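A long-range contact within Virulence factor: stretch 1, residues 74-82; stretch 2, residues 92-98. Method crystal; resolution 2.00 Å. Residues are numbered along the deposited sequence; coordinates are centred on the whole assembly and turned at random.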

# COMPACT_ATOMS: atom_id res chain seq x y z
N ALA A 74 9.17 2.56 -5.64
CA ALA A 74 8.21 2.33 -6.72
C ALA A 74 7.53 3.65 -7.14
O ALA A 74 7.43 3.98 -8.33
CB ALA A 74 7.19 1.28 -6.33
N SER A 75 7.09 4.42 -6.15
CA SER A 75 6.43 5.70 -6.38
C SER A 75 7.30 6.71 -7.12
O SER A 75 6.79 7.44 -7.98
CB SER A 75 5.95 6.31 -5.06
OG SER A 75 5.23 7.49 -5.35
N ALA A 76 8.59 6.77 -6.78
CA ALA A 76 9.53 7.68 -7.43
C ALA A 76 9.80 7.34 -8.91
O ALA A 76 9.87 8.26 -9.75
CB ALA A 76 10.83 7.79 -6.62
N ALA A 77 9.90 6.05 -9.22
CA ALA A 77 10.00 5.55 -10.60
C ALA A 77 8.78 5.93 -11.44
O ALA A 77 8.92 6.41 -12.58
CB ALA A 77 10.18 4.02 -10.61
N VAL A 78 7.59 5.75 -10.87
CA VAL A 78 6.33 6.12 -11.51
C VAL A 78 6.27 7.62 -11.81
O VAL A 78 5.92 8.01 -12.91
CB VAL A 78 5.09 5.73 -10.64
CG1 VAL A 78 3.82 6.44 -11.15
CG2 VAL A 78 4.91 4.22 -10.64
N ASN A 79 6.60 8.43 -10.80
CA ASN A 79 6.64 9.88 -10.90
C ASN A 79 7.53 10.39 -12.05
O ASN A 79 7.13 11.29 -12.81
CB ASN A 79 7.13 10.48 -9.59
CG ASN A 79 6.98 11.98 -9.54
OD1 ASN A 79 5.87 12.51 -9.59
ND2 ASN A 79 8.11 12.69 -9.47
N LYS A 80 8.71 9.80 -12.14
CA LYS A 80 9.64 10.05 -13.23
C LYS A 80 9.11 9.50 -14.57
O LYS A 80 9.11 10.22 -15.58
CB LYS A 80 11.02 9.45 -12.91
CG LYS A 80 12.14 9.84 -13.89
CD LYS A 80 12.19 11.36 -14.13
CE LYS A 80 13.22 11.71 -15.20
NZ LYS A 80 14.62 11.50 -14.71
N LYS A 81 8.66 8.26 -14.58
CA LYS A 81 8.23 7.59 -15.81
C LYS A 81 6.97 8.19 -16.44
O LYS A 81 6.85 8.21 -17.66
CB LYS A 81 8.06 6.07 -15.59
CG LYS A 81 7.66 5.24 -16.81
CD LYS A 81 7.75 3.75 -16.50
CE LYS A 81 7.13 2.88 -17.61
NZ LYS A 81 7.85 3.05 -18.91
N ALA A 82 6.02 8.65 -15.61
CA ALA A 82 4.76 9.21 -16.12
C ALA A 82 5.02 10.39 -17.06
O ALA A 82 5.75 11.30 -16.70
CB ALA A 82 3.85 9.65 -14.95
N ASP A 92 -1.71 1.18 -14.53
CA ASP A 92 -0.90 0.34 -15.42
C ASP A 92 0.60 0.68 -15.34
O ASP A 92 1.43 -0.21 -15.49
CB ASP A 92 -1.42 0.36 -16.87
CG ASP A 92 -2.70 -0.49 -17.05
OD1 ASP A 92 -3.58 -0.10 -17.87
OD2 ASP A 92 -2.84 -1.57 -16.39
N ILE A 93 0.94 1.94 -15.09
CA ILE A 93 2.36 2.34 -14.89
C ILE A 93 2.94 1.84 -13.55
O ILE A 93 4.10 1.37 -13.51
CB ILE A 93 2.53 3.87 -15.04
CG1 ILE A 93 2.13 4.31 -16.46
CG2 ILE A 93 3.96 4.28 -14.69
CD1 ILE A 93 1.98 5.80 -16.64
N TRP A 94 2.14 1.93 -12.49
CA TRP A 94 2.45 1.28 -11.19
C TRP A 94 2.64 -0.24 -11.33
O TRP A 94 3.56 -0.82 -10.74
CB TRP A 94 1.34 1.58 -10.16
CG TRP A 94 1.31 3.02 -9.69
CD1 TRP A 94 0.75 4.09 -10.34
CD2 TRP A 94 1.86 3.55 -8.47
NE1 TRP A 94 0.93 5.24 -9.60
CE2 TRP A 94 1.61 4.94 -8.45
CE3 TRP A 94 2.56 2.97 -7.40
CZ2 TRP A 94 2.03 5.77 -7.40
CZ3 TRP A 94 2.97 3.80 -6.35
CH2 TRP A 94 2.70 5.18 -6.36
N LYS A 95 1.78 -0.89 -12.11
CA LYS A 95 1.92 -2.32 -12.34
C LYS A 95 3.22 -2.68 -13.10
O LYS A 95 3.91 -3.64 -12.73
CB LYS A 95 0.67 -2.89 -13.04
CG LYS A 95 0.69 -4.41 -13.22
CD LYS A 95 -0.62 -4.92 -13.85
CE LYS A 95 -0.70 -4.57 -15.33
NZ LYS A 95 -2.01 -5.01 -15.95
N GLU A 96 3.55 -1.92 -14.14
CA GLU A 96 4.80 -2.12 -14.91
C GLU A 96 6.05 -2.07 -14.01
O GLU A 96 6.95 -2.90 -14.12
CB GLU A 96 4.90 -1.07 -16.04
CG GLU A 96 6.20 -1.09 -16.90
CD GLU A 96 6.21 -2.15 -18.01
OE1 GLU A 96 5.29 -3.01 -18.04
OE2 GLU A 96 7.14 -2.11 -18.85
N VAL A 97 6.06 -1.11 -13.08
CA VAL A 97 7.21 -0.89 -12.18
C VAL A 97 7.29 -1.99 -11.11
O VAL A 97 8.38 -2.50 -10.81
CB VAL A 97 7.17 0.55 -11.58
CG1 VAL A 97 8.16 0.70 -10.42
CG2 VAL A 97 7.45 1.62 -12.67
N SER A 98 6.13 -2.36 -10.53
CA SER A 98 6.06 -3.47 -9.58
C SER A 98 6.47 -4.84 -10.18
O SER A 98 7.09 -5.64 -9.51
CB SER A 98 4.66 -3.55 -8.94
OG SER A 98 4.30 -2.32 -8.34

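Two helical segments, 74-81 and 92-98, pack at 125° between their N-to-C directions, their axes 9.5 Å apart at closest approach. No hydrogen bond crosses between them; the contact rests on van der Waals packing of mostly apolar side chains, which buries 496 Å² in all.

The apolar packing centres on Val97, whose side chain sits as a knob in a hole formed by Ala74, Ala77, Val78 and Lys81. Two of these are alanines, whose single methyl group leaves room for the incoming valine: Val97 CG1 lies 4.2 Å from Ala74 CB and 3.9 Å from Ala77 CB. Its other methyl, CG2, meets Val78 CG2 at 4.2 Å. Val78 points toward the second helix and reaches Ile93 as well, with Val78 CG1 4.1 Å from Ile93 CG2. Being branched at CB, both valines present two methyls close to the backbone, so each can touch more than one neighbour.

A CH-pi contact adds to this. Val78 CG2 stands 3.9 Å from the centroid of the five-membered ring of Trp94, 12° off the ring normal, and Val78 CG1 also lies over that face, 3.8 Å from Trp94 CE2. Although the CA-to-CB bond of Trp94 points sideways, its long side chain brings the indole to the first helix. The far end of the ring approaches Ser75, with Trp94 CH2 3.6 Å from Ser75 OG. Both polar groups, Ser75 OG and Trp94 NE1, are hydrogen-bonded elsewhere in the structure, which makes their burial affordable.

At the exposed margin, the aliphatic part of Lys81 does the packing: CD lies 4.2 Å from Ile93 CG2, and CE lies 4.1 Å from Glu96 CG. A long lysine suits this position because its methylenes can cover apolar neighbours while its amino group remains beyond them.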